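Local structure of extracellular solute-binding protein, family 1 (Bifidobacterium longum subsp. infantis ATCC 15697, 3QUF) at residues A[94-99]-A[122-126]; A[103-107]-A[128-132]; A[175-180]-A[258-263]; A[196-200]-A[286-292]; A[251-255]-A[271-277]. The protein probably binds a solute outside the cell and hands it to a membrane transporter for uptake, as other family 1 extracellular solute-binding proteins do. All blocks are in the same frame, centred on the assembly; numbering follows the deposited sequence. Where two conformers were deposited one is given.

Interaction 1. Residues A[94-99]-A[122-126]. With ACY (acetic acid), chain E.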
# COMPACT_ATOMS: atom_id res chain seq x y z
N ARG A 94 6.71 1.15 -12.25
CA ARG A 94 7.74 0.16 -11.86
C ARG A 94 8.03 -0.85 -12.97
O ARG A 94 9.21 -1.09 -13.29
CB ARG A 94 7.41 -0.56 -10.56
CG ARG A 94 6.08 -1.28 -10.56
CD ARG A 94 5.68 -1.71 -9.13
NE ARG A 94 4.51 -2.55 -9.24
CZ ARG A 94 4.51 -3.86 -9.55
NH1 ARG A 94 5.63 -4.54 -9.79
NH2 ARG A 94 3.35 -4.49 -9.73
N THR A 95 6.99 -1.40 -13.60
CA THR A 95 7.23 -2.41 -14.64
C THR A 95 7.71 -1.79 -15.96
O THR A 95 8.61 -2.33 -16.60
CB THR A 95 6.04 -3.33 -14.79
OG1 THR A 95 4.92 -2.55 -15.16
CG2 THR A 95 5.77 -4.07 -13.51
N ASP A 96 7.20 -0.61 -16.32
CA ASP A 96 7.67 0.10 -17.51
C ASP A 96 9.15 0.40 -17.43
O ASP A 96 9.88 0.16 -18.38
CB ASP A 96 6.88 1.39 -17.75
CG ASP A 96 5.43 1.14 -18.21
OD1 ASP A 96 5.17 0.12 -18.88
OD2 ASP A 96 4.58 1.99 -17.88
N VAL A 97 9.61 0.90 -16.28
CA VAL A 97 11.04 1.17 -16.11
C VAL A 97 11.86 -0.13 -16.12
O VAL A 97 12.87 -0.19 -16.81
CB VAL A 97 11.32 1.98 -14.86
CG1 VAL A 97 12.82 2.19 -14.69
CG2 VAL A 97 10.64 3.34 -15.05
N MSE A 98 11.45 -1.12 -15.34
CA MSE A 98 12.22 -2.36 -15.30
C MSE A 98 12.32 -2.98 -16.69
O MSE A 98 13.39 -3.47 -17.08
CB MSE A 98 11.64 -3.33 -14.27
CG MSE A 98 11.88 -2.89 -12.84
SE MSE A 98 11.36 -4.23 -11.55
CE MSE A 98 9.44 -4.28 -11.85
N LYS A 99 11.23 -2.98 -17.45
CA LYS A 99 11.19 -3.63 -18.78
C LYS A 99 12.12 -2.94 -19.77
O LYS A 99 12.55 -3.52 -20.75
CB LYS A 99 9.76 -3.58 -19.37
CG LYS A 99 8.77 -4.57 -18.77
CD LYS A 99 7.31 -4.13 -19.03
CE LYS A 99 6.26 -5.24 -18.80
NZ LYS A 99 5.99 -6.08 -20.01
N LEU A 122 7.69 -6.55 -5.84
CA LEU A 122 7.21 -5.50 -6.73
C LEU A 122 8.38 -4.82 -7.50
O LEU A 122 8.13 -4.02 -8.43
CB LEU A 122 6.44 -4.44 -5.97
CG LEU A 122 5.13 -4.88 -5.29
CD1 LEU A 122 4.50 -3.71 -4.53
CD2 LEU A 122 4.14 -5.45 -6.36
N PHE A 123 9.61 -5.11 -7.12
CA PHE A 123 10.77 -4.46 -7.74
C PHE A 123 11.70 -5.53 -8.35
O PHE A 123 12.94 -5.32 -8.43
CB PHE A 123 11.49 -3.62 -6.69
CG PHE A 123 10.57 -2.65 -6.01
CD1 PHE A 123 10.19 -1.50 -6.66
CD2 PHE A 123 10.05 -2.91 -4.75
CE1 PHE A 123 9.32 -0.58 -6.06
CE2 PHE A 123 9.14 -2.03 -4.16
CZ PHE A 123 8.80 -0.86 -4.79
N GLN A 124 11.10 -6.62 -8.77
CA GLN A 124 11.80 -7.71 -9.41
C GLN A 124 11.27 -8.02 -10.80
O GLN A 124 10.07 -7.87 -11.11
CB GLN A 124 11.77 -8.98 -8.54
CG GLN A 124 12.75 -8.92 -7.38
CD GLN A 124 12.53 -9.99 -6.35
OE1 GLN A 124 11.51 -10.65 -6.33
NE2 GLN A 124 13.50 -10.15 -5.49
N GLN A 125 12.17 -8.48 -11.66
CA GLN A 125 11.85 -8.90 -13.03
C GLN A 125 12.81 -9.99 -13.39
O GLN A 125 14.02 -9.85 -13.16
CB GLN A 125 11.99 -7.74 -14.00
CG GLN A 125 11.70 -8.00 -15.47
CD GLN A 125 11.89 -6.71 -16.24
OE1 GLN A 125 10.98 -5.91 -16.26
NE2 GLN A 125 13.11 -6.45 -16.72
N ASP A 126 12.29 -11.10 -13.92
CA ASP A 126 13.14 -12.20 -14.36
C ASP A 126 14.03 -12.69 -13.21
O ASP A 126 15.16 -13.17 -13.47
CB ASP A 126 14.01 -11.86 -15.55
CG ASP A 126 13.21 -11.35 -16.78
OD1 ASP A 126 12.01 -11.69 -16.92
OD2 ASP A 126 13.82 -10.60 -17.58
C ACY E . 3.59 0.09 -14.56
O ACY E . 2.64 0.23 -15.38
OXT ACY E . 4.77 0.40 -14.85
CH3 ACY E . 3.23 -0.52 -13.23
O HOH W 1 6.86 -7.08 -10.02

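Interaction 2. Residues A[103-107]-A[128-132]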
# COMPACT_ATOMS: atom_id res chain seq x y z
N ALA A 103 17.13 0.25 -15.24
CA ALA A 103 17.49 0.06 -13.85
C ALA A 103 18.58 -1.00 -13.71
O ALA A 103 18.52 -2.07 -14.36
CB ALA A 103 16.25 -0.32 -13.00
N LEU A 104 19.54 -0.71 -12.85
CA LEU A 104 20.64 -1.61 -12.54
C LEU A 104 20.14 -2.81 -11.75
O LEU A 104 19.40 -2.66 -10.82
CB LEU A 104 21.67 -0.89 -11.69
CG LEU A 104 22.96 -1.65 -11.29
CD1 LEU A 104 23.79 -1.92 -12.52
CD2 LEU A 104 23.76 -0.77 -10.26
N ASP A 105 20.58 -4.01 -12.13
CA ASP A 105 20.38 -5.21 -11.29
C ASP A 105 21.18 -5.10 -10.00
O ASP A 105 22.44 -5.12 -10.04
CB ASP A 105 20.84 -6.42 -12.11
CG ASP A 105 20.73 -7.74 -11.36
OD1 ASP A 105 20.29 -7.76 -10.20
OD2 ASP A 105 21.10 -8.78 -11.98
N ILE A 106 20.48 -4.97 -8.88
CA ILE A 106 21.08 -4.82 -7.56
C ILE A 106 20.90 -6.07 -6.71
O ILE A 106 21.14 -6.07 -5.49
CB ILE A 106 20.61 -3.52 -6.88
CG1 ILE A 106 19.08 -3.48 -6.75
CG2 ILE A 106 21.18 -2.29 -7.67
CD1 ILE A 106 18.60 -2.30 -5.87
N SER A 107 20.58 -7.18 -7.38
CA SER A 107 20.44 -8.47 -6.69
C SER A 107 21.69 -8.74 -5.83
O SER A 107 22.81 -8.58 -6.29
CB SER A 107 20.29 -9.61 -7.70
OG SER A 107 19.19 -9.42 -8.55
N LYS A 128 15.48 -11.01 -10.89
CA LYS A 128 16.52 -10.06 -10.48
C LYS A 128 15.85 -8.85 -9.80
O LYS A 128 14.74 -8.45 -10.15
CB LYS A 128 17.32 -9.63 -11.70
CG LYS A 128 18.13 -10.75 -12.31
CD LYS A 128 18.78 -10.33 -13.66
CE LYS A 128 19.91 -11.31 -14.06
NZ LYS A 128 20.61 -11.03 -15.40
N THR A 129 16.54 -8.32 -8.80
CA THR A 129 16.08 -7.14 -8.08
C THR A 129 16.60 -5.86 -8.72
O THR A 129 17.80 -5.72 -8.92
CB THR A 129 16.55 -7.23 -6.61
OG1 THR A 129 16.00 -8.44 -6.03
CG2 THR A 129 16.00 -6.06 -5.80
N TYR A 130 15.67 -4.94 -8.98
CA TYR A 130 15.96 -3.67 -9.65
C TYR A 130 15.63 -2.47 -8.81
O TYR A 130 15.88 -1.33 -9.25
CB TYR A 130 15.18 -3.60 -10.97
CG TYR A 130 15.69 -4.57 -11.97
CD1 TYR A 130 16.88 -4.32 -12.70
CD2 TYR A 130 15.01 -5.76 -12.21
CE1 TYR A 130 17.36 -5.23 -13.63
CE2 TYR A 130 15.49 -6.68 -13.16
CZ TYR A 130 16.67 -6.41 -13.84
OH TYR A 130 17.16 -7.31 -14.76
N GLY A 131 15.10 -2.65 -7.61
CA GLY A 131 14.77 -1.50 -6.75
C GLY A 131 14.68 -1.94 -5.30
O GLY A 131 14.48 -3.15 -5.00
N MSE A 132 14.81 -0.96 -4.41
CA MSE A 132 14.78 -1.22 -3.00
C MSE A 132 13.80 -0.28 -2.33
O MSE A 132 14.02 0.94 -2.36
CB MSE A 132 16.18 -1.01 -2.38
CG MSE A 132 16.15 -1.02 -0.86
SE MSE A 132 17.85 -0.46 -0.06
CE MSE A 132 17.69 1.36 -0.45
O HOH W 2 18.49 -0.36 -9.40
O HOH W 3 21.67 -8.79 -14.54
O HOH W 4 16.96 -10.99 -6.76

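Interaction 3. Residues A[175-180]-A[258-263]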
# COMPACT_ATOMS: atom_id res chain seq x y z
N SER A 175 -27.85 3.13 14.14
CA SER A 175 -26.49 3.53 13.91
C SER A 175 -26.12 2.89 12.60
O SER A 175 -26.83 2.00 12.12
CB SER A 175 -25.59 3.00 15.03
OG SER A 175 -24.73 4.01 15.51
N THR A 176 -25.02 3.33 12.01
CA THR A 176 -24.55 2.81 10.74
C THR A 176 -23.30 1.99 11.04
O THR A 176 -22.38 2.50 11.67
CB THR A 176 -24.23 3.98 9.81
OG1 THR A 176 -25.44 4.74 9.61
CG2 THR A 176 -23.70 3.50 8.49
N ALA A 177 -23.28 0.73 10.59
CA ALA A 177 -22.18 -0.16 10.94
C ALA A 177 -20.89 0.25 10.26
O ALA A 177 -19.84 0.30 10.90
CB ALA A 177 -22.54 -1.62 10.59
N PHE A 178 -20.97 0.51 8.96
CA PHE A 178 -19.78 0.67 8.13
C PHE A 178 -20.08 1.52 6.91
O PHE A 178 -21.14 1.39 6.27
CB PHE A 178 -19.30 -0.72 7.71
CG PHE A 178 -18.11 -0.70 6.80
CD1 PHE A 178 -16.95 -0.04 7.19
CD2 PHE A 178 -18.12 -1.36 5.58
CE1 PHE A 178 -15.83 -0.03 6.35
CE2 PHE A 178 -17.02 -1.36 4.75
CZ PHE A 178 -15.86 -0.69 5.13
N LEU A 179 -19.15 2.42 6.61
CA LEU A 179 -19.16 3.14 5.37
C LEU A 179 -17.76 3.10 4.81
O LEU A 179 -16.77 3.02 5.57
CB LEU A 179 -19.56 4.60 5.60
CG LEU A 179 -20.95 4.90 6.06
CD1 LEU A 179 -21.01 6.42 6.26
CD2 LEU A 179 -22.01 4.43 5.06
N GLU A 180 -17.67 3.17 3.49
CA GLU A 180 -16.37 3.16 2.84
C GLU A 180 -16.33 4.03 1.60
O GLU A 180 -17.33 4.20 0.93
CB GLU A 180 -16.01 1.75 2.48
CG GLU A 180 -14.57 1.55 2.08
CD GLU A 180 -14.16 0.08 2.11
OE1 GLU A 180 -15.03 -0.80 1.92
OE2 GLU A 180 -12.98 -0.17 2.31
N ASN A 258 -21.67 8.49 14.66
CA ASN A 258 -22.75 7.84 13.92
C ASN A 258 -22.34 6.54 13.26
O ASN A 258 -23.20 5.85 12.73
CB ASN A 258 -23.29 8.77 12.84
CG ASN A 258 -24.00 9.96 13.40
OD1 ASN A 258 -24.53 9.90 14.51
ND2 ASN A 258 -24.00 11.05 12.64
N LEU A 259 -21.06 6.19 13.33
CA LEU A 259 -20.47 5.14 12.50
C LEU A 259 -19.65 4.14 13.31
O LEU A 259 -18.69 4.51 13.99
CB LEU A 259 -19.58 5.78 11.43
CG LEU A 259 -18.96 4.84 10.39
CD1 LEU A 259 -20.13 4.10 9.65
CD2 LEU A 259 -18.04 5.57 9.40
N GLY A 260 -20.00 2.86 13.20
CA GLY A 260 -19.29 1.81 13.92
C GLY A 260 -17.84 1.63 13.49
O GLY A 260 -16.94 1.49 14.33
N VAL A 261 -17.61 1.63 12.18
CA VAL A 261 -16.31 1.19 11.63
C VAL A 261 -16.02 1.97 10.38
O VAL A 261 -16.94 2.20 9.55
CB VAL A 261 -16.39 -0.28 11.21
CG1 VAL A 261 -15.00 -0.74 10.64
CG2 VAL A 261 -16.87 -1.16 12.36
N MSE A 262 -14.76 2.36 10.22
CA MSE A 262 -14.26 2.93 8.96
C MSE A 262 -12.89 2.37 8.66
O MSE A 262 -12.18 1.97 9.58
CB MSE A 262 -14.17 4.46 9.11
CG MSE A 262 -12.99 4.93 9.93
SE MSE A 262 -12.81 6.90 9.93
CE MSE A 262 -12.27 7.21 8.18
N ARG A 263 -12.52 2.35 7.37
CA ARG A 263 -11.17 2.05 6.97
C ARG A 263 -10.39 3.35 7.01
O ARG A 263 -10.77 4.35 6.41
CB ARG A 263 -11.18 1.44 5.58
CG ARG A 263 -9.85 1.03 5.06
CD ARG A 263 -9.10 2.13 4.36
NE ARG A 263 -7.92 1.64 3.62
CZ ARG A 263 -7.13 2.40 2.89
NH1 ARG A 263 -7.38 3.70 2.75
NH2 ARG A 263 -6.10 1.85 2.27
O HOH W 5 -25.75 6.73 11.20
O HOH W 6 -14.19 3.21 5.35

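Interaction 4. Residues A[196-200]-A[286-292]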
# COMPACT_ATOMS: atom_id res chain seq x y z
N SER A 196 -6.51 -11.87 2.87
CA SER A 196 -6.74 -13.04 3.72
C SER A 196 -7.01 -14.28 2.91
O SER A 196 -6.50 -15.36 3.22
CB SER A 196 -7.89 -12.75 4.65
OG SER A 196 -8.27 -13.88 5.45
N TYR A 197 -7.86 -14.16 1.89
CA TYR A 197 -8.12 -15.28 0.98
C TYR A 197 -6.86 -15.93 0.50
O TYR A 197 -6.77 -17.15 0.49
CB TYR A 197 -8.98 -14.81 -0.23
CG TYR A 197 -9.08 -15.78 -1.37
CD1 TYR A 197 -10.04 -16.79 -1.38
CD2 TYR A 197 -8.24 -15.67 -2.46
CE1 TYR A 197 -10.14 -17.66 -2.42
CE2 TYR A 197 -8.35 -16.56 -3.54
CZ TYR A 197 -9.31 -17.55 -3.49
OH TYR A 197 -9.41 -18.43 -4.55
N TYR A 198 -5.88 -15.12 0.13
CA TYR A 198 -4.60 -15.61 -0.32
C TYR A 198 -3.69 -16.04 0.82
O TYR A 198 -3.03 -17.10 0.74
CB TYR A 198 -3.91 -14.52 -1.14
CG TYR A 198 -4.47 -14.23 -2.51
CD1 TYR A 198 -4.69 -15.26 -3.44
CD2 TYR A 198 -4.68 -12.92 -2.92
CE1 TYR A 198 -5.10 -14.99 -4.73
CE2 TYR A 198 -5.10 -12.65 -4.23
CZ TYR A 198 -5.27 -13.68 -5.13
OH TYR A 198 -5.67 -13.41 -6.44
N GLY A 199 -3.64 -15.23 1.87
CA GLY A 199 -2.70 -15.46 2.96
C GLY A 199 -3.05 -16.74 3.70
O GLY A 199 -2.14 -17.46 4.16
N GLU A 200 -4.33 -17.06 3.78
CA GLU A 200 -4.77 -18.29 4.45
C GLU A 200 -4.30 -19.53 3.72
O GLU A 200 -4.20 -20.59 4.34
CB GLU A 200 -6.30 -18.31 4.60
CG GLU A 200 -6.84 -17.27 5.63
CD GLU A 200 -8.34 -17.26 5.73
OE1 GLU A 200 -9.00 -17.97 4.93
OE2 GLU A 200 -8.87 -16.60 6.65
N ALA A 286 -10.88 -11.81 8.81
CA ALA A 286 -10.39 -12.86 7.95
C ALA A 286 -11.47 -13.39 7.01
O ALA A 286 -12.66 -13.43 7.33
CB ALA A 286 -9.84 -14.02 8.79
N TYR A 287 -11.02 -13.88 5.87
CA TYR A 287 -11.89 -14.61 4.94
C TYR A 287 -12.52 -15.85 5.58
O TYR A 287 -13.70 -16.05 5.43
CB TYR A 287 -11.08 -14.97 3.74
CG TYR A 287 -11.76 -15.78 2.68
CD1 TYR A 287 -12.65 -15.18 1.80
CD2 TYR A 287 -11.45 -17.11 2.51
CE1 TYR A 287 -13.26 -15.91 0.79
CE2 TYR A 287 -12.04 -17.86 1.47
CZ TYR A 287 -12.95 -17.24 0.64
OH TYR A 287 -13.52 -17.95 -0.41
N SER A 288 -11.76 -16.63 6.34
CA SER A 288 -12.29 -17.86 6.95
C SER A 288 -11.69 -18.32 8.27
O SER A 288 -12.42 -18.94 9.08
CB SER A 288 -12.22 -19.04 5.95
OG SER A 288 -10.90 -19.53 5.82
N LYS A 289 -10.41 -18.06 8.50
CA LYS A 289 -9.70 -18.58 9.67
C LYS A 289 -9.65 -17.59 10.84
O LYS A 289 -9.62 -16.36 10.64
CB LYS A 289 -8.28 -18.97 9.30
CG LYS A 289 -8.20 -20.00 8.16
CD LYS A 289 -6.77 -20.44 7.88
CE LYS A 289 -6.70 -21.63 6.90
NZ LYS A 289 -5.28 -21.89 6.45
N GLU A 290 -9.64 -18.13 12.06
CA GLU A 290 -9.66 -17.26 13.25
C GLU A 290 -8.40 -16.39 13.34
O GLU A 290 -8.42 -15.36 13.99
CB GLU A 290 -9.85 -18.08 14.54
CG GLU A 290 -11.31 -18.51 14.77
CD GLU A 290 -12.20 -17.36 15.28
OE1 GLU A 290 -11.90 -16.84 16.38
OE2 GLU A 290 -13.20 -17.02 14.60
N ASP A 291 -7.32 -16.82 12.70
CA ASP A 291 -6.09 -16.05 12.66
C ASP A 291 -5.71 -15.52 11.28
O ASP A 291 -4.55 -15.22 11.03
CB ASP A 291 -4.94 -16.91 13.20
CG ASP A 291 -4.60 -18.10 12.27
OD1 ASP A 291 -5.25 -18.33 11.22
OD2 ASP A 291 -3.64 -18.83 12.63
N GLY A 292 -6.69 -15.37 10.41
CA GLY A 292 -6.44 -15.11 8.99
C GLY A 292 -6.49 -13.63 8.61
O GLY A 292 -6.67 -13.30 7.44

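Interaction 5. Residues A[251-255]-A[271-277]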
# COMPACT_ATOMS: atom_id res chain seq x y z
N LYS A 251 -15.22 9.98 7.27
CA LYS A 251 -14.52 10.38 8.48
C LYS A 251 -15.41 11.26 9.36
O LYS A 251 -15.45 11.11 10.57
CB LYS A 251 -13.20 11.08 8.17
CG LYS A 251 -12.44 11.51 9.45
CD LYS A 251 -10.95 11.73 9.25
CE LYS A 251 -10.64 13.02 8.54
NZ LYS A 251 -9.14 13.24 8.50
N GLN A 252 -16.13 12.16 8.72
CA GLN A 252 -17.08 13.02 9.42
C GLN A 252 -18.16 12.21 10.12
O GLN A 252 -18.49 12.51 11.26
CB GLN A 252 -17.68 14.02 8.43
CG GLN A 252 -16.78 15.21 8.22
CD GLN A 252 -16.93 16.25 9.35
OE1 GLN A 252 -17.89 16.22 10.11
NE2 GLN A 252 -15.95 17.15 9.46
N GLU A 253 -18.70 11.17 9.48
CA GLU A 253 -19.67 10.32 10.17
C GLU A 253 -19.08 9.60 11.38
O GLU A 253 -19.75 9.41 12.39
CB GLU A 253 -20.28 9.29 9.21
CG GLU A 253 -21.23 9.87 8.18
CD GLU A 253 -22.35 10.62 8.82
OE1 GLU A 253 -23.16 9.97 9.51
OE2 GLU A 253 -22.41 11.87 8.68
N PHE A 254 -17.82 9.18 11.28
CA PHE A 254 -17.15 8.51 12.40
C PHE A 254 -16.97 9.46 13.61
O PHE A 254 -17.36 9.14 14.73
CB PHE A 254 -15.82 7.92 11.93
CG PHE A 254 -15.19 6.99 12.91
CD1 PHE A 254 -15.65 5.69 13.04
CD2 PHE A 254 -14.16 7.43 13.72
CE1 PHE A 254 -15.07 4.82 13.95
CE2 PHE A 254 -13.59 6.58 14.64
CZ PHE A 254 -14.02 5.28 14.75
N VAL A 255 -16.37 10.61 13.34
CA VAL A 255 -16.13 11.64 14.35
C VAL A 255 -17.44 12.14 15.02
O VAL A 255 -17.46 12.47 16.21
CB VAL A 255 -15.25 12.77 13.72
CG1 VAL A 255 -15.25 13.99 14.56
CG2 VAL A 255 -13.81 12.25 13.56
N ASP A 271 -6.84 13.65 13.93
CA ASP A 271 -8.27 13.98 13.96
C ASP A 271 -9.07 13.04 14.88
O ASP A 271 -9.99 13.48 15.58
CB ASP A 271 -8.87 14.01 12.55
CG ASP A 271 -8.35 15.18 11.69
OD1 ASP A 271 -7.94 16.23 12.24
OD2 ASP A 271 -8.34 15.05 10.44
N LEU A 272 -8.72 11.76 14.91
CA LEU A 272 -9.46 10.82 15.74
C LEU A 272 -9.17 11.05 17.22
O LEU A 272 -10.03 10.90 18.08
CB LEU A 272 -9.17 9.37 15.33
CG LEU A 272 -9.68 8.97 13.92
CD1 LEU A 272 -9.73 7.46 13.82
CD2 LEU A 272 -11.04 9.56 13.54
N GLN A 273 -7.92 11.40 17.52
CA GLN A 273 -7.54 11.65 18.90
C GLN A 273 -8.18 12.93 19.43
O GLN A 273 -8.61 12.97 20.57
CB GLN A 273 -6.01 11.68 19.02
CG GLN A 273 -5.45 10.26 19.13
CD GLN A 273 -3.97 10.20 19.40
OE1 GLN A 273 -3.26 11.20 19.34
NE2 GLN A 273 -3.48 8.99 19.69
N LYS A 274 -8.26 13.95 18.58
CA LYS A 274 -9.00 15.20 18.88
C LYS A 274 -10.48 14.99 19.16
O LYS A 274 -11.08 15.75 19.92
CB LYS A 274 -8.88 16.18 17.70
CG LYS A 274 -7.64 17.06 17.71
CD LYS A 274 -7.71 18.18 18.76
CE LYS A 274 -8.72 19.29 18.40
NZ LYS A 274 -8.50 20.58 19.16
N SER A 275 -11.08 13.99 18.51
CA SER A 275 -12.50 13.76 18.57
C SER A 275 -12.90 13.20 19.93
O SER A 275 -12.04 12.88 20.74
CB SER A 275 -12.94 12.77 17.45
OG SER A 275 -12.64 11.44 17.82
N ASP A 276 -14.20 13.08 20.13
CA ASP A 276 -14.79 12.49 21.33
C ASP A 276 -14.89 10.97 21.25
O ASP A 276 -15.47 10.36 22.16
CB ASP A 276 -16.23 13.01 21.51
CG ASP A 276 -16.29 14.46 21.88
OD1 ASP A 276 -15.22 15.06 22.12
OD2 ASP A 276 -17.44 14.99 21.94
N ILE A 277 -14.41 10.36 20.17
CA ILE A 277 -14.62 8.94 19.99
C ILE A 277 -13.59 8.09 20.73
O ILE A 277 -12.38 8.27 20.58
CB ILE A 277 -14.57 8.52 18.49
CG1 ILE A 277 -15.48 9.42 17.64
CG2 ILE A 277 -14.96 7.03 18.36
CD1 ILE A 277 -16.93 9.49 18.11
O HOH W 7 -16.06 14.10 18.13

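Interaction 1. Residues A[94-99]-A[122-126]
Arg94, at the start of helix 94-100, touches Leu122 along most of its length. CB begins 4.1 Å from Leu122 O, and CG, turned between the backbone N and the carbonyl carbon (chi1 57°), keeps the chain over that carbonyl, so CD comes within 3.4 Å of Leu122 O. From CG to NE the chain is extended. The guanidinium then carries Leu122 CD2 over one face, 3.6 Å from CZ. NH1 donates to Leu122 O at 2.9 Å in a bond bent to 137° at the hydrogen, and it also reaches a water lying in the plane of the group. NH2, beneath the same methyl, is taken up by Asn371 O. One helical turn on, Met98, deposited as selenomethionine, lays its SE 3.5 Å from Phe123 C, while Gln125 NE2 donates to Met98 O at 3.0 Å from well above the carbonyl plane. An acetate, probably from the crystallisation liquor, accepts from Asp96 N at the N-terminal end of the helix. Helix 94-100 is thus tied to the chain entering hairpin 124-125/128-129. The arginine charge is met by main-chain carbonyls and a water, with a methyl over one face, which is likely to limit its rotation.

Interaction 2. Residues A[103-107]-A[128-132]
Ser107 OG takes the place of a main-chain acceptor for strand 128-129: Thr129 N donates to this hydroxyl at 2.9 Å, nearly straight at 163°. The hydroxyl donates its own hydrogen bond to Asp105 OD1, 2.6 Å away, using the syn lone pair of that oxygen. Asp105 CG stands anti to the backbone N (chi1 178°), which lets OD1 reach Ser107 N as well; this makes residues 105-107 an Asx turn and sets the serine in position. At the carbonyl end of Thr129, its O receives Ile106 N at 2.8 Å almost in line with the C=O, so both main-chain polar atoms of Thr129 are held by one short loop. Thr129 OG1 bonds to Gln124 NE2 in the partner strand of the small hairpin 124-125/128-129 and shares a water with Ser107 OG.

Around this polar centre the side chains divide by character. Ile106 sends CD1 over the backbone beyond the strand, 3.9 Å from Gly131 N, toward the buried side where Phe111 also packs on it. Tyr130 meets the loop with its ring edge: Ala103 O lies near the ring plane, 3.2 Å from CD1. Lys128 runs extended across Asp105 at about a right angle, its CD 3.3 Å from OD2. Its NZ stays 4.1 Å from Asp105 OD2, beyond a salt bridge, and a water joins the two charges. With one carboxylate oxygen committed to the turn and the other to that water, the aspartate appears chiefly to order the loop, and its attraction to the lysine is likely to be softened by solvent.

Interaction 3. Residues A[175-180]-A[258-263]
Phe178 CG and Leu259 CG both stand anti to their own backbone N (chi1 178° and -176°), which brings each side chain up against the neighbouring strand, on opposite faces of the sheet. The Phe178 ring thereby meets Val261 edge-on: Val261 O lies near the ring plane, 3.3 Å from CD1. On the opposite face Leu259 places CD1 between Thr176 O and the backbone of Leu179, 3.8 Å from Leu179 CG. Val261 O is buried here and has no conventional hydrogen-bond partner in the model; the ring edge and Phe178 CA are what face it. Strands 176-178 and 259-264 run parallel, with bridges at Thr176-Leu259 and Phe178-Val261, and 176-178 thus adds to the large mixed sheet whose strand 135-144 pairs with 259-264 too. Thr176 N donates to Asn258 O at 3.2 Å and Gly260 N to Thr176 O at 2.9 Å. Ala177 and Gly260 then kink together. With no side chain at the corner, Gly260 CA lies 3.4 Å from Ala177 O, and the next bond, Val261 N to Ala177 O, is weak. Were Phe178 an alanine, Val261 O would probably lose the ring edge that faces it and a gap would open beside Phe141, whose ring meets this one. Beyond the Phe178-Val261 bridge a water spans the strands, giving to Leu179 O at 2.6 Å and accepting from Arg263 N at 2.8 Å.

Interaction 4. Residues A[196-200]-A[286-292]
Glu200, near the C-terminal end of helix 188-199, and Lys289, which opens a type I beta turn running to Gly292, run alongside in opposite senses. The turn belongs to the loop between strands 279-282 and 295-305. Glu200 OE2 takes two backbone donors: Ser288 N at 2.9 Å on its syn lone pair, and Lys289 N at 2.8 Å from above the carboxylate plane. OE1 accepts Ser288 OG at 2.6 Å. In return Lys289, extended beyond CG, brings NZ to Glu200 O, 2.7 Å away, so its ammonium donates to a main-chain carbonyl. One turn earlier Ser196 OG, anti to its backbone N (chi1 175°) and so turned to the loop, donates to Gly292 O at 2.6 Å and accepts Tyr287 N at 2.8 Å. Without the carboxylate, as with a leucine here, the amides of Ser288 and Lys289 and the Ser288 hydroxyl would probably lack their acceptor, and this side of the loop would be less firmly held. Beside these bonds Tyr197 and Tyr287 form a T-shaped pair, planes at 86°, with Pro224 against both. Tyr197 OH bonds to Asp221, while its CB sits over the Tyr287 face and its ring edge delivers CD1 to 3.6 Å from Tyr287 CZ.

Interaction 5. Residues A[251-255]-A[271-277]
Lys251 NZ is held by two carboxylates: Asp271 OD2 at 2.8 Å, met on its anti lone pair, and Asp268, which forms a second salt bridge. The lysine lies on helix 247-255 and Asp271 on helix 269-274, the two helices that flank strand 259-264 in sequence and pack side by side against the sheet. To reach across, the Lys251 chain leaves the helix extended and then bends at chi3 (76°), meeting the aspartate at about a right angle near the outer surface.

Deeper in, the contact turns apolar. Phe254 points CD2 at Leu272 CD2, 3.8 Å away, and its CE2 lies 4.0 Å from Ile277 CG2. Phe279 on strand 279-282 lies against both Phe254 and Leu272, and Phe254 also rests on Leu259 and Met262, so the ring is wedged between helix 269-274 and the sheet. Val255 covers the flank, its CG1 3.9 Å from Ser275 CB.

Ser275 follows the last turn of helix 269-274 and steers the chain back toward the first helix. Its hydroxyl donates to Leu272 O at 2.7 Å and accepts Ile277 N at 3.1 Å, closing an ST turn that aims the isoleucine at the C-terminal end of helix 247-255. There Ile277 CD1 comes to 3.4 Å from Phe254 O, while a water donates to Val255 O and accepts from Asp276 N at 2.9 Å.

Overall arrangement
Interactions 1 and 2 share the small hairpin 124-125/128-129 and touch through Phe123 and Tyr130, while interactions 3 and 5 meet on the opposite side of the chain's centre, with centres about 38 to 43 Å away. There, strand 259-264 of interaction 3 follows helix 247-255 of interaction 5, and Asn258 N probably bonds to Glu253 O. Interaction 3 is the most buried and relies on parallel main-chain pairing; interaction 5 passes from an apolar interior to a salt bridge at the surface. Interaction 4, about 22 Å from interaction 3 between centres, is partly buried and the richest in side-chain hydrogen bonds. Interaction 1 ties a helix to the hairpin through carbonyl acceptors, interaction 2 a loop through a serine hydroxyl and waters.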